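Local coordinates for alpha-glucosidase (Pseudoalteromonas sp. K8, PDB 5HQA), which hydrolyses alpha-glucosides as a glycoside hydrolase of family 97, holding a calcium ion in its sugar-binding pocket, at residues 261-266 with 551-556; 451-456 with 523-528. All coordinates share one frame; numbering follows the deposited sequence. Where two conformers were deposited one is given.

In the fold
The two contacts touch within the catalytic TIM barrel and at its join to the C-terminal domain, their centres about 10 Å apart. They share the barrel's parallel sheet: strand 264-269 of contact 1 and strand 527-529 of contact 2 are neighbours in it, and the Pro526 carbonyl oxygen probably accepts hydrogen bonds from both Gly264 N and Thr552 OG1. Along the chain contact 2 is nested inside the loop closed by contact 1. Contact 1 ties the start of the first barrel strand to the entry into the C-terminal sheet, whereas contact 2 packs the last two strands of the barrel together, with Glu455 reaching beyond it to the calcium ion and the bound inhibitor.

Contact 1 (261-266 with 551-556); sequences VKPGKY and PTDWQQ
Thr552 lays its CG2 methyl against the aliphatic start of Lys265, with CG2 3.6 Å from Lys265 CG, the two side chains meeting at a slant. The same methyl lies 3.7 Å from the carbonyl oxygen of Gly264. On the other branch, Thr552 OG1 is packed against Pro263, 3.6 Å from its CB. With OG1 between the backbone N and the carbonyl carbon (chi1 71°), the hydroxyl is turned to this side; it also comes within 3.2 Å of Gly264 N, but the angle is too poor for a bond. Its hydrogen-bond partner is the carbonyl oxygen of Pro526, which accepts the backbone N-H of Gly264 as well, so the two donors converge on one oxygen.

This is the seam between the TIM barrel and the C-terminal beta domain: Pro263 to Lys265 lead into the first barrel strand, 264-269, while Thr552 and Asp553 precede strand 554-563 at the edge of the C-terminal sheet. Asp553 lies alongside Thr552 and touches the proline ring at two carbons, its CB 4.1 Å from Pro263 CB and its CG 4.1 Å from Pro263 CG. Its carboxylate is held elsewhere, OD2 accepting a hydrogen bond from Gly71 N in the N-terminal domain, so a third domain meets the seam here. The Lys265 chain bends at chi3 (-68°), which turns CE off the line of the preceding carbons. Beyond it NZ donates to the backbone oxygens of Ile547, in helix 541-549, and Val550, just before Pro551.

Contact 2 (451-456 with 523-528); sequences WITREG and LYSPIQ. With CA (calcium ion), chain C; AC1 (4,6-dideoxy-4-{[(1S,4R,5S,6S)-4,5,6-trihydroxy-3-(hydroxymethyl)cyclohex-2-en-1-yl]amino}-alpha-D-glucopyranose), chain B.
This is a buried, largely apolar strand-to-strand packing contact inside the TIM barrel, between strand 451-454 and the turn that leads into strand 527-529, with one hydroxyl pair set among the hydrocarbon. Ile452 and Ile527 meet through their CD1 methyls, 3.8 Å apart, the two side chains crossing at about a right angle. Next to them Thr453 CG2 rests on Ile527 CG1 at 3.7 Å. The Pro526 ring packs beside Ile452 at its CB and carbonyl: Pro526 CG lies 3.8 Å from Ile452 CB and 3.1 Å from the carbonyl oxygen of Ile452, a buried oxygen with no polar partner in the model.

The polar link runs from Thr453 to Ser525. Thr453 OG1 is anti to its backbone N (chi1 -165°) and donates to Ser525 OG at 3.0 Å. Ser525 OG in turn donates to the carbonyl oxygen of Ile527 at 2.7 Å, tilted 21° from the carbonyl plane, so two hydrogen bonds in series link the strands. An alanine at Ser525 would probably leave the Thr453 hydroxyl and the Ile527 carbonyl without this buried mate. Across the turn, Gln528 NE2 lies almost in line with the Leu523 C=O, though its N-H is bent to 143°, tying the residue just after helix 513-522 to strand 527-529.

Past Thr453 the chain runs to Glu455, whose extended side chain brings OE1 to the calcium ion at 2.3 Å. Glu154, Glu437 and Glu461 complete the protein ligands, and the inhibitor supplies the rest. Side chains of the last two strands packed inside the barrel, with the active-site residues just past the C-terminal ends of the strands, are the TIM-barrel plan; here one of those residues, Glu455, binds calcium.

Contact 1 (261-266 with 551-556)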
ATOM      1  N   VAL A 261      19.161   1.643   1.264  1.00 20.34           N
ATOM      2  CA  VAL A 261      17.825   1.821   0.704  1.00 17.01           C
ATOM      3  C   VAL A 261      17.656   3.304   0.388  1.00 17.55           C
ATOM      4  O   VAL A 261      17.737   4.149   1.287  1.00 16.60           O
ATOM      5  CB  VAL A 261      16.746   1.338   1.684  1.00 14.42           C
ATOM      6  CG1 VAL A 261      15.371   1.557   1.086  1.00 13.67           C
ATOM      7  CG2 VAL A 261      16.951  -0.128   2.045  1.00 14.51           C
ATOM      8  N   LYS A 262      17.435   3.622  -0.889  1.00 16.53           N
ATOM      9  CA  LYS A 262      17.466   5.002  -1.383  1.00 17.67           C
ATOM     10  C   LYS A 262      16.118   5.410  -1.961  1.00 18.21           C
ATOM     11  O   LYS A 262      15.784   5.017  -3.095  1.00 18.65           O
ATOM     12  CB  LYS A 262      18.547   5.176  -2.453  1.00 22.34           C
ATOM     13  CG  LYS A 262      19.968   4.803  -2.024  1.00 34.19           C
ATOM     14  CD  LYS A 262      20.484   5.682  -0.886  1.00 43.85           C
ATOM     15  CE  LYS A 262      22.008   5.784  -0.910  1.00 51.04           C
ATOM     16  NZ  LYS A 262      22.626   4.577  -1.537  1.00 55.02           N
ATOM     17  N   PRO A 263      15.321   6.207  -1.246  1.00 18.36           N
ATOM     18  CA  PRO A 263      14.123   6.787  -1.866  1.00 15.96           C
ATOM     19  C   PRO A 263      14.516   7.660  -3.047  1.00 14.77           C
ATOM     20  O   PRO A 263      15.584   8.275  -3.055  1.00 14.86           O
ATOM     21  CB  PRO A 263      13.508   7.626  -0.739  1.00 18.89           C
ATOM     22  CG  PRO A 263      14.090   7.055   0.526  1.00 18.44           C
ATOM     23  CD  PRO A 263      15.481   6.627   0.155  1.00 18.70           C
ATOM     24  N   GLY A 264      13.654   7.710  -4.054  1.00 13.63           N
ATOM     25  CA  GLY A 264      13.954   8.543  -5.203  1.00 13.31           C
ATOM     26  C   GLY A 264      12.921   8.367  -6.296  1.00 13.72           C
ATOM     27  O   GLY A 264      11.925   7.668  -6.128  1.00 16.72           O
ATOM     28  N   LYS A 265      13.182   9.011  -7.426  1.00 14.61           N
ATOM     29  CA  LYS A 265      12.279   8.961  -8.567  1.00 13.68           C
ATOM     30  C   LYS A 265      12.906   8.144  -9.684  1.00 14.42           C
ATOM     31  O   LYS A 265      14.131   8.082  -9.812  1.00 18.01           O
ATOM     32  CB  LYS A 265      11.946  10.370  -9.054  1.00 14.26           C
ATOM     33  CG  LYS A 265      11.061  11.128  -8.066  1.00 15.29           C
ATOM     34  CD  LYS A 265      10.986  12.609  -8.401  1.00 15.13           C
ATOM     35  CE  LYS A 265      12.338  13.279  -8.175  1.00 17.06           C
ATOM     36  NZ  LYS A 265      12.196  14.753  -8.168  1.00 19.27           N
ATOM     37  N   TYR A 266      12.062   7.497 -10.488  1.00 12.88           N
ATOM     38  CA  TYR A 266      12.578   6.661 -11.561  1.00 14.60           C
ATOM     39  C   TYR A 266      11.698   6.783 -12.793  1.00 14.89           C
ATOM     40  O   TYR A 266      10.560   7.254 -12.731  1.00 16.47           O
ATOM     41  CB  TYR A 266      12.710   5.187 -11.123  1.00 13.85           C
ATOM     42  CG  TYR A 266      11.421   4.429 -10.897  1.00 12.89           C
ATOM     43  CD1 TYR A 266      10.647   4.643  -9.758  1.00 12.90           C
ATOM     44  CD2 TYR A 266      11.000   3.464 -11.801  1.00 13.18           C
ATOM     45  CE1 TYR A 266       9.471   3.934  -9.541  1.00 15.70           C
ATOM     46  CE2 TYR A 266       9.831   2.747 -11.592  1.00 14.56           C
ATOM     47  CZ  TYR A 266       9.070   2.988 -10.462  1.00 17.01           C
ATOM     48  OH  TYR A 266       7.908   2.281 -10.264  1.00 18.22           O
ATOM     49  N   PRO A 551      10.261  15.840  -3.917  1.00 15.53           N
ATOM     50  CA  PRO A 551      10.930  14.727  -3.233  1.00 14.85           C
ATOM     51  C   PRO A 551       9.972  13.549  -3.057  1.00 15.36           C
ATOM     52  O   PRO A 551       8.788  13.618  -3.405  1.00 13.72           O
ATOM     53  CB  PRO A 551      11.337  15.338  -1.891  1.00 17.94           C
ATOM     54  CG  PRO A 551      10.338  16.423  -1.646  1.00 17.44           C
ATOM     55  CD  PRO A 551       9.932  16.946  -3.003  1.00 15.76           C
ATOM     56  N   THR A 552      10.516  12.440  -2.534  1.00 13.83           N
ATOM     57  CA  THR A 552       9.735  11.241  -2.247  1.00 15.01           C
ATOM     58  C   THR A 552       9.919  10.789  -0.800  1.00 16.60           C
ATOM     59  O   THR A 552       9.497   9.681  -0.442  1.00 14.67           O
ATOM     60  CB  THR A 552      10.107  10.085  -3.188  1.00 13.58           C
ATOM     61  OG1 THR A 552      11.415   9.602  -2.856  1.00 13.96           O
ATOM     62  CG2 THR A 552      10.100  10.534  -4.649  1.00 12.36           C
ATOM     63  N   ASP A 553      10.541  11.611   0.030  1.00 14.56           N
ATOM     64  CA  ASP A 553      10.868  11.245   1.399  1.00 14.63           C
ATOM     65  C   ASP A 553      10.585  12.462   2.264  1.00 17.04           C
ATOM     66  O   ASP A 553      11.019  13.571   1.938  1.00 15.91           O
ATOM     67  CB  ASP A 553      12.334  10.809   1.495  1.00 16.02           C
ATOM     68  CG  ASP A 553      12.660  10.131   2.811  1.00 20.82           C
ATOM     69  OD1 ASP A 553      13.830  10.230   3.237  1.00 23.67           O
ATOM     70  OD2 ASP A 553      11.758   9.499   3.410  1.00 18.18           O
ATOM     71  N   TRP A 554       9.844  12.267   3.349  1.00 14.31           N
ATOM     72  CA  TRP A 554       9.196  13.379   4.018  1.00 13.24           C
ATOM     73  C   TRP A 554       9.494  13.335   5.503  1.00 16.44           C
ATOM     74  O   TRP A 554       9.442  12.267   6.121  1.00 17.42           O
ATOM     75  CB  TRP A 554       7.680  13.324   3.800  1.00 12.69           C
ATOM     76  CG  TRP A 554       7.294  13.160   2.356  1.00 12.32           C
ATOM     77  CD1 TRP A 554       6.934  11.998   1.722  1.00 13.18           C
ATOM     78  CD2 TRP A 554       7.232  14.192   1.367  1.00 12.35           C
ATOM     79  NE1 TRP A 554       6.653  12.248   0.398  1.00 12.36           N
ATOM     80  CE2 TRP A 554       6.830  13.588   0.154  1.00 13.19           C
ATOM     81  CE3 TRP A 554       7.491  15.572   1.386  1.00 13.76           C
ATOM     82  CZ2 TRP A 554       6.666  14.316  -1.026  1.00 12.55           C
ATOM     83  CZ3 TRP A 554       7.319  16.299   0.210  1.00 13.99           C
ATOM     84  CH2 TRP A 554       6.912  15.666  -0.978  1.00 12.75           C
ATOM     85  N   GLN A 555       9.812  14.493   6.088  0.62 15.15           N
ATOM     86  CA  GLN A 555       9.934  14.495   7.540  0.62 16.71           C
ATOM     87  C   GLN A 555       8.587  14.643   8.235  0.62 16.02           C
ATOM     88  O   GLN A 555       8.466  14.242   9.398  0.62 16.35           O
ATOM     89  CB  GLN A 555      10.898  15.583   8.020  0.62 20.27           C
ATOM     90  CG  GLN A 555      10.668  16.964   7.478  0.62 24.26           C
ATOM     91  CD  GLN A 555      11.578  17.971   8.163  0.62 27.93           C
ATOM     92  OE1 GLN A 555      11.648  18.004   9.392  0.62 30.73           O
ATOM     93  NE2 GLN A 555      12.298  18.772   7.379  0.62 16.67           N
ATOM     94  N   GLN A 556       7.575  15.181   7.553  1.00 13.97           N
ATOM     95  CA  GLN A 556       6.229  15.239   8.115  1.00 15.01           C
ATOM     96  C   GLN A 556       5.207  15.200   6.986  1.00 14.85           C
ATOM     97  O   GLN A 556       5.481  15.643   5.870  1.00 13.22           O
ATOM     98  CB  GLN A 556       6.024  16.492   8.985  1.00 21.53           C
ATOM     99  CG  GLN A 556       4.727  16.486   9.819  1.00 26.53           C
ATOM    100  CD  GLN A 556       4.529  15.195  10.634  1.00 27.00           C
ATOM    101  OE1 GLN A 556       3.971  14.211  10.139  1.00 19.89           O
ATOM    102  NE2 GLN A 556       5.001  15.199  11.883  0.53 24.88           N
TER

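Contact 2 (451-456 with 523-528)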
ATOM      1  N   TRP A 451      11.673  -3.348   1.964  1.00 12.02           N
ATOM      2  CA  TRP A 451      10.386  -3.599   1.310  1.00 12.34           C
ATOM      3  C   TRP A 451       9.722  -2.242   1.103  1.00 14.10           C
ATOM      4  O   TRP A 451       8.873  -1.800   1.880  1.00 13.99           O
ATOM      5  CB  TRP A 451       9.520  -4.538   2.145  1.00 11.22           C
ATOM      6  CG  TRP A 451       8.535  -5.321   1.313  1.00 12.08           C
ATOM      7  CD1 TRP A 451       8.238  -5.125  -0.009  1.00 11.80           C
ATOM      8  CD2 TRP A 451       7.754  -6.441   1.736  1.00 12.64           C
ATOM      9  NE1 TRP A 451       7.315  -6.053  -0.431  1.00 12.31           N
ATOM     10  CE2 TRP A 451       7.002  -6.874   0.622  1.00 12.09           C
ATOM     11  CE3 TRP A 451       7.621  -7.125   2.948  1.00 14.70           C
ATOM     12  CZ2 TRP A 451       6.127  -7.958   0.685  1.00 12.19           C
ATOM     13  CZ3 TRP A 451       6.755  -8.209   3.009  1.00 14.92           C
ATOM     14  CH2 TRP A 451       6.021  -8.615   1.884  1.00 14.49           C
ATOM     15  N   ILE A 452      10.125  -1.566   0.025  1.00 13.79           N
ATOM     16  CA  ILE A 452       9.907  -0.122  -0.033  1.00 14.54           C
ATOM     17  C   ILE A 452       8.504   0.239  -0.511  1.00 13.85           C
ATOM     18  O   ILE A 452       7.947   1.253  -0.072  1.00 14.12           O
ATOM     19  CB  ILE A 452      10.988   0.557  -0.895  1.00 13.25           C
ATOM     20  CG1 ILE A 452      11.065  -0.074  -2.285  1.00 12.68           C
ATOM     21  CG2 ILE A 452      12.328   0.462  -0.195  1.00 12.77           C
ATOM     22  CD1 ILE A 452      12.047   0.617  -3.199  1.00 13.04           C
ATOM     23  N   THR A 453       7.896  -0.556  -1.384  1.00 11.43           N
ATOM     24  CA  THR A 453       6.584  -0.197  -1.900  1.00 11.41           C
ATOM     25  C   THR A 453       5.964  -1.429  -2.556  1.00 12.05           C
ATOM     26  O   THR A 453       6.589  -2.489  -2.659  1.00 11.20           O
ATOM     27  CB  THR A 453       6.689   0.996  -2.865  1.00 12.78           C
ATOM     28  OG1 THR A 453       5.389   1.561  -3.084  1.00 13.31           O
ATOM     29  CG2 THR A 453       7.306   0.577  -4.213  1.00 10.08           C
ATOM     30  N   ARG A 454       4.713  -1.282  -2.983  1.00 10.41           N
ATOM     31  CA  ARG A 454       4.014  -2.359  -3.669  1.00 11.10           C
ATOM     32  C   ARG A 454       2.844  -1.767  -4.436  1.00 10.71           C
ATOM     33  O   ARG A 454       2.482  -0.602  -4.259  1.00 10.18           O
ATOM     34  CB  ARG A 454       3.526  -3.429  -2.685  1.00 10.31           C
ATOM     35  CG  ARG A 454       2.294  -3.011  -1.869  1.00 10.47           C
ATOM     36  CD  ARG A 454       2.158  -3.901  -0.635  1.00 10.67           C
ATOM     37  NE  ARG A 454       3.326  -3.752   0.228  1.00  9.60           N
ATOM     38  CZ  ARG A 454       3.855  -4.729   0.959  1.00 12.23           C
ATOM     39  NH1 ARG A 454       3.321  -5.951   0.938  1.00 11.22           N
ATOM     40  NH2 ARG A 454       4.924  -4.483   1.715  1.00 12.14           N
ATOM     41  N   GLU A 455       2.250  -2.592  -5.292  1.00  9.91           N
ATOM     42  CA  GLU A 455       1.059  -2.161  -6.011  1.00 10.79           C
ATOM     43  C   GLU A 455      -0.176  -2.573  -5.203  1.00 11.33           C
ATOM     44  O   GLU A 455      -0.543  -1.879  -4.248  1.00 11.78           O
ATOM     45  CB  GLU A 455       1.064  -2.735  -7.431  1.00 10.34           C
ATOM     46  CG  GLU A 455       0.061  -2.090  -8.361  1.00 12.11           C
ATOM     47  CD  GLU A 455       0.166  -2.645  -9.774  1.00 15.98           C
ATOM     48  OE1 GLU A 455       0.013  -3.875  -9.952  1.00 12.53           O
ATOM     49  OE2 GLU A 455       0.427  -1.850 -10.702  1.00 16.56           O
ATOM     50  N   GLY A 456      -0.816  -3.690  -5.540  1.00  9.35           N
ATOM     51  CA  GLY A 456      -1.911  -4.163  -4.687  1.00  8.57           C
ATOM     52  C   GLY A 456      -3.161  -3.303  -4.713  1.00 10.24           C
ATOM     53  O   GLY A 456      -3.840  -3.151  -3.679  1.00  9.41           O
ATOM     54  N   LEU A 523      -0.275  10.567  -3.186  1.00 11.17           N
ATOM     55  CA  LEU A 523      -0.067   9.126  -3.009  1.00 11.91           C
ATOM     56  C   LEU A 523       1.369   8.882  -2.567  1.00 13.85           C
ATOM     57  O   LEU A 523       2.297   9.003  -3.372  1.00 14.19           O
ATOM     58  CB  LEU A 523      -0.373   8.358  -4.293  1.00 12.17           C
ATOM     59  CG  LEU A 523      -1.804   8.435  -4.821  1.00 14.57           C
ATOM     60  CD1 LEU A 523      -1.909   7.639  -6.123  1.00 14.10           C
ATOM     61  CD2 LEU A 523      -2.810   7.925  -3.785  1.00 13.29           C
ATOM     62  N   TYR A 524       1.553   8.533  -1.295  1.00 11.01           N
ATOM     63  CA  TYR A 524       2.902   8.368  -0.772  1.00  9.83           C
ATOM     64  C   TYR A 524       3.556   7.101  -1.325  1.00 13.44           C
ATOM     65  O   TYR A 524       2.947   6.025  -1.341  1.00 13.15           O
ATOM     66  CB  TYR A 524       2.903   8.324   0.759  1.00 11.67           C
ATOM     67  CG  TYR A 524       4.267   7.894   1.246  1.00 14.82           C
ATOM     68  CD1 TYR A 524       5.393   8.671   0.971  1.00 13.36           C
ATOM     69  CD2 TYR A 524       4.447   6.684   1.913  1.00 14.53           C
ATOM     70  CE1 TYR A 524       6.659   8.270   1.366  1.00 11.97           C
ATOM     71  CE2 TYR A 524       5.714   6.277   2.320  1.00 14.68           C
ATOM     72  CZ  TYR A 524       6.807   7.076   2.035  1.00 12.46           C
ATOM     73  OH  TYR A 524       8.055   6.675   2.421  1.00 15.39           O
ATOM     74  N   SER A 525       4.814   7.231  -1.768  1.00 12.02           N
ATOM     75  CA  SER A 525       5.676   6.090  -2.040  1.00 11.09           C
ATOM     76  C   SER A 525       7.120   6.558  -1.976  1.00 11.44           C
ATOM     77  O   SER A 525       7.413   7.670  -2.443  1.00 12.02           O
ATOM     78  CB  SER A 525       5.379   5.475  -3.410  1.00 13.10           C
ATOM     79  OG  SER A 525       6.235   4.373  -3.657  1.00 14.32           O
ATOM     80  N   PRO A 526       8.040   5.771  -1.402  1.00 11.78           N
ATOM     81  CA  PRO A 526       9.443   6.220  -1.347  1.00 11.35           C
ATOM     82  C   PRO A 526      10.111   6.231  -2.706  1.00 11.51           C
ATOM     83  O   PRO A 526      11.104   6.951  -2.889  1.00 15.23           O
ATOM     84  CB  PRO A 526      10.103   5.203  -0.406  1.00 12.16           C
ATOM     85  CG  PRO A 526       9.276   3.967  -0.583  1.00 11.11           C
ATOM     86  CD  PRO A 526       7.861   4.458  -0.759  1.00 11.23           C
ATOM     87  N   ILE A 527       9.614   5.447  -3.658  1.00 11.21           N
ATOM     88  CA  ILE A 527      10.010   5.579  -5.054  1.00 13.58           C
ATOM     89  C   ILE A 527       8.776   5.991  -5.839  1.00 13.63           C
ATOM     90  O   ILE A 527       7.688   5.443  -5.634  1.00 12.74           O
ATOM     91  CB  ILE A 527      10.652   4.299  -5.631  1.00 13.45           C
ATOM     92  CG1 ILE A 527       9.741   3.084  -5.478  1.00 13.76           C
ATOM     93  CG2 ILE A 527      12.015   4.048  -4.980  1.00 14.65           C
ATOM     94  CD1 ILE A 527      10.212   1.886  -6.298  1.00 15.63           C
ATOM     95  N   GLN A 528       8.940   6.995  -6.690  1.00 12.54           N
ATOM     96  CA  GLN A 528       7.870   7.530  -7.512  1.00 12.81           C
ATOM     97  C   GLN A 528       8.317   7.454  -8.960  1.00 12.71           C
ATOM     98  O   GLN A 528       9.403   7.932  -9.302  1.00 12.09           O
ATOM     99  CB  GLN A 528       7.546   8.981  -7.134  1.00 13.57           C
ATOM    100  CG  GLN A 528       6.910   9.161  -5.733  1.00 13.06           C
ATOM    101  CD  GLN A 528       5.415   8.833  -5.712  1.00 17.88           C
ATOM    102  OE1 GLN A 528       4.893   8.167  -6.612  1.00 18.99           O
ATOM    103  NE2 GLN A 528       4.724   9.297  -4.677  1.00 17.03           N
TER
HETATM  104 CA    CA C 701      -0.535  -5.057 -11.845  1.00 13.54          CA
HETATM  105  C1  AC1 B   3      -3.022  -8.356 -15.913  1.00 28.84           C
HETATM  106  O2  AC1 B   3      -4.110  -8.198 -13.785  1.00 22.59           O
HETATM  107  C2  AC1 B   3      -2.820  -8.154 -14.418  1.00 22.81           C
HETATM  108  C4A AC1 B   3       3.926  -4.796 -15.315  1.00 15.05           C
HETATM  109  C3  AC1 B   3      -2.104  -6.862 -14.123  1.00 17.22           C
HETATM  110  O3  AC1 B   3      -1.994  -6.665 -12.703  1.00 15.78           O
HETATM  111  C4  AC1 B   3      -0.756  -6.861 -14.794  1.00 15.63           C
HETATM  112  N4A AC1 B   3       0.142  -5.758 -14.326  1.00 14.18           N
HETATM  113  C5  AC1 B   3      -1.157  -6.703 -16.252  1.00 23.06           C
HETATM  114  O5  AC1 B   3      -1.797  -7.974 -16.690  1.00 25.95           O
HETATM  115  C6  AC1 B   3      -0.030  -6.389 -17.186  1.00 22.42           C
HETATM  116  C1B AC1 B   3       1.534  -6.192 -13.948  1.00 19.62           C
HETATM  117  C2B AC1 B   3       2.397  -4.888 -13.365  1.00 19.86           C
HETATM  118  O2B AC1 B   3       1.594  -4.249 -12.373  1.00 13.05           O
HETATM  119  C3B AC1 B   3       2.802  -4.035 -14.406  1.00 18.63           C
HETATM  120  O3B AC1 B   3       3.393  -2.799 -13.932  1.00 17.17           O
HETATM  121  O4  AC1 B   3       4.252  -4.010 -16.445  1.00 14.28           O
HETATM  122  C5B AC1 B   3       3.509  -6.109 -15.747  1.00 14.41           C
HETATM  123  C7B AC1 B   3       2.263  -6.832 -14.991  1.00 14.01           C
HETATM  124  C6B AC1 B   3       4.567  -6.991 -16.430  1.00 15.74           C
HETATM  125  O6B AC1 B   3       5.447  -7.436 -15.446  1.00 22.24           O